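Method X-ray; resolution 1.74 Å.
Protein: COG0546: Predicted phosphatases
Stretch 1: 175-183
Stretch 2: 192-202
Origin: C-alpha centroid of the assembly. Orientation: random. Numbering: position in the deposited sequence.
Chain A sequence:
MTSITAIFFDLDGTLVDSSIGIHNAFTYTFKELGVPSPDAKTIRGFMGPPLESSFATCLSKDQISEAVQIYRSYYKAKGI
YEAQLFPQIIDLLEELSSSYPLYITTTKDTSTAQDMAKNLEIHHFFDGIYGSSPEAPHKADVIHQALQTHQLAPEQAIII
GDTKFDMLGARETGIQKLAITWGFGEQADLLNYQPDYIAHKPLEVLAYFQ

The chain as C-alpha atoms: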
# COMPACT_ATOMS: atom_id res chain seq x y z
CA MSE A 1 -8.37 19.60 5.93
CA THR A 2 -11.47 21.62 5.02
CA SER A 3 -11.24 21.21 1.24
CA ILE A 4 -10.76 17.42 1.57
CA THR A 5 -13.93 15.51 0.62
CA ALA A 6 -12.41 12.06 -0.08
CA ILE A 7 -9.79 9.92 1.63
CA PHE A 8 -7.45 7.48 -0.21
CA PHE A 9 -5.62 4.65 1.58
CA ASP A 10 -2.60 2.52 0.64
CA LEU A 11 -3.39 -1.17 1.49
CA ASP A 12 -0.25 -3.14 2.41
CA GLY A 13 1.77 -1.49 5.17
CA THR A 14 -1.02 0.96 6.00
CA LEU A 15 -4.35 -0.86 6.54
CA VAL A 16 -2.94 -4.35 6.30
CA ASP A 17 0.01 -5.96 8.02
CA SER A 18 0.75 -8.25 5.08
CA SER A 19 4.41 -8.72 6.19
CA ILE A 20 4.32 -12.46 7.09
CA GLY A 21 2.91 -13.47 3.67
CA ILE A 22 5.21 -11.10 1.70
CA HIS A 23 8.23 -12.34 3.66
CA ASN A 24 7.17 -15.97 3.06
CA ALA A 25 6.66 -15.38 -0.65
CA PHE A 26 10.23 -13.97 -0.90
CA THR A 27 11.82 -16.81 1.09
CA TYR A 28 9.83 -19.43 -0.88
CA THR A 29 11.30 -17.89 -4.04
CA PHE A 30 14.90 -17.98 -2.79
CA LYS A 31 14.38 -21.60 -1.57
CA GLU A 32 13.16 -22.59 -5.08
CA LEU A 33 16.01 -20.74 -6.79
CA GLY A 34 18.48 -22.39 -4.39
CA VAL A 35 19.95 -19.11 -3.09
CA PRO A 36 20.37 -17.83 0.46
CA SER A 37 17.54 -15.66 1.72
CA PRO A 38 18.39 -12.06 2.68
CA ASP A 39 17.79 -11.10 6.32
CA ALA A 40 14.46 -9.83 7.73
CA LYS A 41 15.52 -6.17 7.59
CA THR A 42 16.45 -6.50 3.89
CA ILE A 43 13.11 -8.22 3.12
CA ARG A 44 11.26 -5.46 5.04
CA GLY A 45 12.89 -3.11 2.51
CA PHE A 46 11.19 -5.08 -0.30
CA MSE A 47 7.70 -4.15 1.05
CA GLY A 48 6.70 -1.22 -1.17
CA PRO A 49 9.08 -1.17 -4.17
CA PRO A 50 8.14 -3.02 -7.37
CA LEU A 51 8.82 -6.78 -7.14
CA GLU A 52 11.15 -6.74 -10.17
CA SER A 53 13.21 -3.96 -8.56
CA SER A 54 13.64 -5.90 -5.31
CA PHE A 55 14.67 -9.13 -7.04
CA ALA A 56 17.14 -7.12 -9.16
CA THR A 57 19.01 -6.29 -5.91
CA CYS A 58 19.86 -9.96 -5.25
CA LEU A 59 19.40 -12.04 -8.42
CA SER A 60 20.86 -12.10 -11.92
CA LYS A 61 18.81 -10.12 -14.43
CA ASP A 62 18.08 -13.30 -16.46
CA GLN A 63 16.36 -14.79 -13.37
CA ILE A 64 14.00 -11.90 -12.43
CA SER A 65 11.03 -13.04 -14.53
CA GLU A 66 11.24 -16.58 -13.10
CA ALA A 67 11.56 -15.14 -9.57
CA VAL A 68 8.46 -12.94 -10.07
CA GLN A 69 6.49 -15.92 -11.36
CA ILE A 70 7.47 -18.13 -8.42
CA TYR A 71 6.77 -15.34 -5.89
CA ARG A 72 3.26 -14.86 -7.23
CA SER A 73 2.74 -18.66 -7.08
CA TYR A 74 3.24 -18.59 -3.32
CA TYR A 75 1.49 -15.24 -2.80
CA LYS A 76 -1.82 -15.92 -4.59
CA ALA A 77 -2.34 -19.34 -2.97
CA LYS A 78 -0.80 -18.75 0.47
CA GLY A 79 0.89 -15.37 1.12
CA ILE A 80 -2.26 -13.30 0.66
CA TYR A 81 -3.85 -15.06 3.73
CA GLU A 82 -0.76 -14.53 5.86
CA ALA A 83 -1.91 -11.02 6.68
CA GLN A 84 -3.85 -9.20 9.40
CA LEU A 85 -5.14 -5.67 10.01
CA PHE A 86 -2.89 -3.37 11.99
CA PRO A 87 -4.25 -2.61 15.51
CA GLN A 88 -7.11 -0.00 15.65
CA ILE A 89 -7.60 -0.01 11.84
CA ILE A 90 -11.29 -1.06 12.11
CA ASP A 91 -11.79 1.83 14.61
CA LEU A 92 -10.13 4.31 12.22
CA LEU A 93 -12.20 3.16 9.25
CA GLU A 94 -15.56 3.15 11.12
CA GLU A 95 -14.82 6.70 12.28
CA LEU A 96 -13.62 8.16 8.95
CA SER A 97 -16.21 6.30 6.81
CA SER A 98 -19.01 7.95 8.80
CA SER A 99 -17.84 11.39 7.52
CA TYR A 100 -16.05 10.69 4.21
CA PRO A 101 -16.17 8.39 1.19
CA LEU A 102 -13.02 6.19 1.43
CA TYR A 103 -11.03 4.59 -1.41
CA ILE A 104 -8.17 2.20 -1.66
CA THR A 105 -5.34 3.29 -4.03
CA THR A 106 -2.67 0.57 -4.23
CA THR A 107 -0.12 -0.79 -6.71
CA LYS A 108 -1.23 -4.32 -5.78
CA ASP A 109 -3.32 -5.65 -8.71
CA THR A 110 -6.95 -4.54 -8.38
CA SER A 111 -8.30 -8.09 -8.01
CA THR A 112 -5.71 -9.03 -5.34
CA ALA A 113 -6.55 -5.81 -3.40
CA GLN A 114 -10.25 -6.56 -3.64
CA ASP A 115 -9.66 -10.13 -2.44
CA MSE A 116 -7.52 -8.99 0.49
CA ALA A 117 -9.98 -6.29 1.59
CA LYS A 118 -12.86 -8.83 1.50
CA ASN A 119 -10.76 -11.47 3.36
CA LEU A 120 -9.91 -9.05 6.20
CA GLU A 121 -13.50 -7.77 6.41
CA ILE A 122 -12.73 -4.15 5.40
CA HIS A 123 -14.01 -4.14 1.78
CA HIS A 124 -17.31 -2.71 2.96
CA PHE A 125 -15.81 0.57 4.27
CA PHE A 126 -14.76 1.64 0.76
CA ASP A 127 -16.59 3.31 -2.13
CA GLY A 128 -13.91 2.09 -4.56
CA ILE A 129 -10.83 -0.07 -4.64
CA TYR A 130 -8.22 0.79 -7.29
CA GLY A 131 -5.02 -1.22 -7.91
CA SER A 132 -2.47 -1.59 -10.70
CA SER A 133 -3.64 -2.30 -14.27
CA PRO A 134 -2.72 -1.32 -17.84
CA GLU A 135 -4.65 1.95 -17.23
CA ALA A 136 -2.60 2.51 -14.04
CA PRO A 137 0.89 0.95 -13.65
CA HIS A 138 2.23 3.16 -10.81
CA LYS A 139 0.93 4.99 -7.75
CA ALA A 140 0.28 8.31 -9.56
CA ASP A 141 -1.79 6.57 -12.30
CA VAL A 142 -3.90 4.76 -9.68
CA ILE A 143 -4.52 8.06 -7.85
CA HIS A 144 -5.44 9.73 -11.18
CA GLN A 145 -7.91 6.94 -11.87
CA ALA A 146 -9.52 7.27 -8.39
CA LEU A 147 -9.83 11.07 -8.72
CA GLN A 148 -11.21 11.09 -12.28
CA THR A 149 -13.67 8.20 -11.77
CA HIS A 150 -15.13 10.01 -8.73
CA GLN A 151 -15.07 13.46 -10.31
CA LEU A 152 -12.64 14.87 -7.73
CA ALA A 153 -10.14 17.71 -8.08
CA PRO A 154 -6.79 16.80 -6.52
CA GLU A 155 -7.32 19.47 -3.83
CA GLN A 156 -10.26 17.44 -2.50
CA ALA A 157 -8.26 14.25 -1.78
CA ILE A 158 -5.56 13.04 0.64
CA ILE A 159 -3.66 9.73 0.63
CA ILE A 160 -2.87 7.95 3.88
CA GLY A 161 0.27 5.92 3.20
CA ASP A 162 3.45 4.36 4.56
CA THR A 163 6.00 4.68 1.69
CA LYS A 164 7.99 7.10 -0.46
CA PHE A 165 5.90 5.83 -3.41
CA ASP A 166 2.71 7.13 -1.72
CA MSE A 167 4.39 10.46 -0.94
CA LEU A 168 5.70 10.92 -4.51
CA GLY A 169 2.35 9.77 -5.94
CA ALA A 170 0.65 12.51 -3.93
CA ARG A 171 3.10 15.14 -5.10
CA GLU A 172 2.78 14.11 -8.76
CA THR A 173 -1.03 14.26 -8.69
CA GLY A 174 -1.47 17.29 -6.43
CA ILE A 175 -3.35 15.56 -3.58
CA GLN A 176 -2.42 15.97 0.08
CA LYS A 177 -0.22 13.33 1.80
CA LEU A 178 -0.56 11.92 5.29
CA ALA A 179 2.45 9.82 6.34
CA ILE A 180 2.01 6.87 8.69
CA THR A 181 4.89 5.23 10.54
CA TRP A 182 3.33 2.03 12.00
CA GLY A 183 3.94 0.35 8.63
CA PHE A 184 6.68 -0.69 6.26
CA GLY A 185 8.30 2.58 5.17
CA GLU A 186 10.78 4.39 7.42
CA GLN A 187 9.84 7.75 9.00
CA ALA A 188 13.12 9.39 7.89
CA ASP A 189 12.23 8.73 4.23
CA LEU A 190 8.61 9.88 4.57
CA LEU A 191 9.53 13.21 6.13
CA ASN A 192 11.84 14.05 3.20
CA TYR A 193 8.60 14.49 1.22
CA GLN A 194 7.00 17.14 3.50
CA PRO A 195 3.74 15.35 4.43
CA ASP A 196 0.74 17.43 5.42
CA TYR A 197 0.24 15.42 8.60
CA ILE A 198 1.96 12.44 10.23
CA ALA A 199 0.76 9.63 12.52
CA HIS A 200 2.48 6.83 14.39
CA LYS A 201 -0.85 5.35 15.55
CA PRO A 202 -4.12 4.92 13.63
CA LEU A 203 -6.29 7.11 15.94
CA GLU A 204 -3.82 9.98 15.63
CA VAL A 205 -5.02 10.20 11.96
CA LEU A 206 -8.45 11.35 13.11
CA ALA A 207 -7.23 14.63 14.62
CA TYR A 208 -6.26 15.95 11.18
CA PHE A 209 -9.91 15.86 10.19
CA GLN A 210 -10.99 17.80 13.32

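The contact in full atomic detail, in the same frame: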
# COMPACT_ATOMS: atom_id res chain seq x y z
N ILE A 175 -2.48 15.81 -4.75
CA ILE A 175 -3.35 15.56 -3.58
C ILE A 175 -2.52 15.73 -2.31
O ILE A 175 -1.28 15.73 -2.36
CB ILE A 175 -4.03 14.16 -3.60
CG1 ILE A 175 -2.98 13.05 -3.47
CG2 ILE A 175 -4.87 13.95 -4.90
CD1 ILE A 175 -3.56 11.66 -3.21
N GLN A 176 -3.17 15.86 -1.16
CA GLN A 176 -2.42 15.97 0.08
C GLN A 176 -1.87 14.58 0.47
O GLN A 176 -2.32 13.56 -0.05
CB GLN A 176 -3.30 16.52 1.18
CG GLN A 176 -3.55 18.05 1.10
CD GLN A 176 -4.32 18.53 2.29
OE1 GLN A 176 -4.01 18.16 3.43
NE2 GLN A 176 -5.35 19.34 2.06
N LYS A 177 -0.90 14.57 1.38
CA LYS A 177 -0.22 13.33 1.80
C LYS A 177 -0.14 13.29 3.31
O LYS A 177 0.31 14.26 3.95
CB LYS A 177 1.18 13.17 1.15
CG LYS A 177 1.84 14.49 0.72
CD LYS A 177 3.30 14.29 0.29
CE LYS A 177 3.80 15.41 -0.61
NZ LYS A 177 3.94 16.73 0.11
N LEU A 178 -0.61 12.17 3.86
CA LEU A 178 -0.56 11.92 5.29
C LEU A 178 0.31 10.69 5.52
O LEU A 178 -0.07 9.55 5.14
CB LEU A 178 -1.98 11.69 5.82
CG LEU A 178 -2.16 11.75 7.36
CD1 LEU A 178 -3.62 12.02 7.68
CD2 LEU A 178 -1.66 10.52 8.09
N ALA A 179 1.48 10.91 6.12
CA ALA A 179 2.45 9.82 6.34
C ALA A 179 2.10 9.03 7.59
O ALA A 179 1.79 9.61 8.62
CB ALA A 179 3.90 10.37 6.46
N ILE A 180 2.20 7.71 7.51
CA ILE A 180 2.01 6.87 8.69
C ILE A 180 3.26 6.04 8.93
O ILE A 180 3.94 5.63 7.98
CB ILE A 180 0.72 6.01 8.63
CG1 ILE A 180 0.84 4.84 7.61
CG2 ILE A 180 -0.52 6.94 8.44
CD1 ILE A 180 1.44 3.53 8.21
N THR A 181 3.59 5.81 10.20
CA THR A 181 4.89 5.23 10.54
C THR A 181 4.78 3.89 11.26
O THR A 181 5.81 3.36 11.72
CB THR A 181 5.73 6.21 11.40
OG1 THR A 181 5.05 6.43 12.64
CG2 THR A 181 5.91 7.56 10.70
N TRP A 182 3.56 3.36 11.39
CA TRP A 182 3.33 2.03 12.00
C TRP A 182 3.56 0.91 10.98
O TRP A 182 3.43 -0.29 11.31
CB TRP A 182 1.93 1.92 12.62
CG TRP A 182 0.79 1.95 11.63
CD1 TRP A 182 0.42 0.95 10.77
CD2 TRP A 182 -0.15 3.01 11.43
NE1 TRP A 182 -0.68 1.34 10.04
CE2 TRP A 182 -1.04 2.60 10.42
CE3 TRP A 182 -0.30 4.28 12.00
CZ2 TRP A 182 -2.08 3.42 9.95
CZ3 TRP A 182 -1.34 5.10 11.54
CH2 TRP A 182 -2.21 4.67 10.52
N GLY A 183 3.88 1.29 9.75
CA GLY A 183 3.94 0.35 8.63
C GLY A 183 5.34 0.05 8.14
O GLY A 183 6.29 -0.03 8.93
N ASN A 192 11.16 13.37 4.30
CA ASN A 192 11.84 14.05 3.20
C ASN A 192 10.88 14.56 2.13
O ASN A 192 11.25 15.40 1.31
CB ASN A 192 12.89 13.16 2.55
CG ASN A 192 14.15 13.01 3.40
OD1 ASN A 192 14.40 13.78 4.31
ND2 ASN A 192 14.93 11.99 3.10
N TYR A 193 9.64 14.06 2.16
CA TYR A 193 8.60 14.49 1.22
C TYR A 193 7.58 15.50 1.78
O TYR A 193 6.58 15.79 1.11
CB TYR A 193 7.89 13.27 0.62
CG TYR A 193 8.86 12.33 -0.08
CD1 TYR A 193 9.22 12.54 -1.40
CD2 TYR A 193 9.46 11.28 0.63
CE1 TYR A 193 10.15 11.68 -2.04
CE2 TYR A 193 10.37 10.41 0.00
CZ TYR A 193 10.71 10.64 -1.32
OH TYR A 193 11.60 9.79 -1.94
N GLN A 194 7.85 16.05 2.96
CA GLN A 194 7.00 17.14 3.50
C GLN A 194 5.49 16.75 3.56
O GLN A 194 4.64 17.40 2.89
CB GLN A 194 7.20 18.47 2.72
CG GLN A 194 8.63 19.06 2.77
CD GLN A 194 9.64 18.22 2.02
OE1 GLN A 194 9.47 17.91 0.83
NE2 GLN A 194 10.73 17.85 2.71
N PRO A 195 5.16 15.69 4.32
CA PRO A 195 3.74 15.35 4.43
C PRO A 195 2.94 16.45 5.10
O PRO A 195 3.46 17.23 5.91
CB PRO A 195 3.72 14.10 5.34
CG PRO A 195 5.03 14.12 6.04
CD PRO A 195 6.01 14.77 5.11
N ASP A 196 1.65 16.45 4.84
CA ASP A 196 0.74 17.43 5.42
C ASP A 196 0.38 17.15 6.86
O ASP A 196 -0.02 18.04 7.60
CB ASP A 196 -0.51 17.53 4.55
CG ASP A 196 -0.19 18.04 3.16
OD1 ASP A 196 0.22 19.22 3.04
OD2 ASP A 196 -0.26 17.24 2.20
N TYR A 197 0.52 15.88 7.25
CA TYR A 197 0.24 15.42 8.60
C TYR A 197 0.95 14.08 8.75
O TYR A 197 1.24 13.40 7.75
CB TYR A 197 -1.26 15.26 8.80
CG TYR A 197 -1.68 14.98 10.22
CD1 TYR A 197 -1.94 16.04 11.13
CD2 TYR A 197 -1.87 13.67 10.65
CE1 TYR A 197 -2.35 15.77 12.44
CE2 TYR A 197 -2.28 13.39 11.96
CZ TYR A 197 -2.51 14.44 12.83
OH TYR A 197 -2.90 14.11 14.11
N ILE A 198 1.26 13.70 9.99
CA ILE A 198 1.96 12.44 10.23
C ILE A 198 1.36 11.73 11.44
O ILE A 198 0.90 12.39 12.36
CB ILE A 198 3.51 12.63 10.38
CG1 ILE A 198 4.24 11.27 10.46
CG2 ILE A 198 3.84 13.50 11.55
CD1 ILE A 198 5.70 11.31 9.90
N ALA A 199 1.33 10.40 11.42
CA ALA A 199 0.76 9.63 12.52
C ALA A 199 1.55 8.37 12.78
O ALA A 199 1.83 7.61 11.86
CB ALA A 199 -0.70 9.23 12.23
N HIS A 200 1.85 8.12 14.04
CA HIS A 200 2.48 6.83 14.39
C HIS A 200 1.47 5.78 14.89
O HIS A 200 1.84 4.61 15.07
CB HIS A 200 3.67 7.01 15.36
CG HIS A 200 3.30 7.37 16.76
ND1 HIS A 200 2.87 8.63 17.12
CD2 HIS A 200 3.34 6.64 17.91
CE1 HIS A 200 2.63 8.66 18.43
NE2 HIS A 200 2.90 7.46 18.92
N LYS A 201 0.23 6.20 15.10
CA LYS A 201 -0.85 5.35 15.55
C LYS A 201 -2.12 5.68 14.78
O LYS A 201 -2.40 6.86 14.54
CB LYS A 201 -1.15 5.57 17.04
CG LYS A 201 -0.14 5.00 18.02
CD LYS A 201 -0.57 5.46 19.41
CE LYS A 201 -0.34 4.39 20.48
NZ LYS A 201 -0.80 4.87 21.82
N PRO A 202 -2.92 4.66 14.43
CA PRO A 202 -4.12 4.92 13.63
C PRO A 202 -5.02 6.03 14.15
O PRO A 202 -5.44 6.85 13.34
CB PRO A 202 -4.84 3.56 13.62
CG PRO A 202 -3.66 2.59 13.64
CD PRO A 202 -2.75 3.21 14.67
O HOH W 1 1.33 17.99 0.07

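Strand 176-180 and the short strand that includes I198 and A199 run side by side in the same direction, their axes 22° apart and 4.7 Å at closest approach. The contact buries 735 Å² in total, and three residues cover the most surface: K177 (95 Å²), W182 (89 Å²) and D196 (72 Å²). They lie at the two ends of a short parallel ladder.

K177 and D196 are joined through their backbones and through the carboxylate. K177 N donates to D196 OD2 at 2.9 Å with an N-H...O angle of 166°, close to linear, and D196 N returns a bond to K177 O at 2.7 Å and 150°. The carboxylate thus takes the place of a main-chain acceptor beside the first strand. The K177 side chain starts out sideways to the second stretch, yet its end comes nearer: K177 NZ donates to two successive carbonyls, reaching Q194 O at 2.9 Å and Y193 O at 3.0 Å. A water completes the cluster, accepting from K177 NZ at 2.9 Å and donating to D196 OD2 at 2.8 Å, so that the ammonium and the carboxylate are linked through solvent.

Beyond this cluster the backbone follows the regular parallel pattern, in which one residue bonds to the two flanking its partner. A179 N donates to Y197 O at 3.0 Å (146°), and A179 O accepts from A199 N at 2.9 Å (150°); both serve the A179-I198 pair, whose CA atoms are 4.7 Å apart. T181 N then donates to A199 O at 3.0 Å (145°). A199 O also receives a CA-H...O contact from I180 CA at 3.3 Å.

Side chains alternate between the faces of this ladder. On one face L178 CD1 packs 3.8 Å from Y197 CD2, and I180 CG2 lies 4.4 Å from A199 CB. On the other, the small A179 side chain meets two apolar neighbours, its CB lying 3.9 Å from P195 CB and 4.0 Å from I198 CD1.

W182 closes the far end. Its CA-to-CB bond points toward the second stretch, and with chi1 at 67° (p) and chi2 at 73° the indole lies against the chain where it leaves the strand. P202 covers one face of the ring: P202 CG stands 3.9 Å from the centroid of the W182 six-membered ring and 4° off its normal, nearly ideal geometry for a CH-pi contact. W182 CZ3 also approaches A199 CB at 4.2 Å, extending the apolar packing from the strand to the proline.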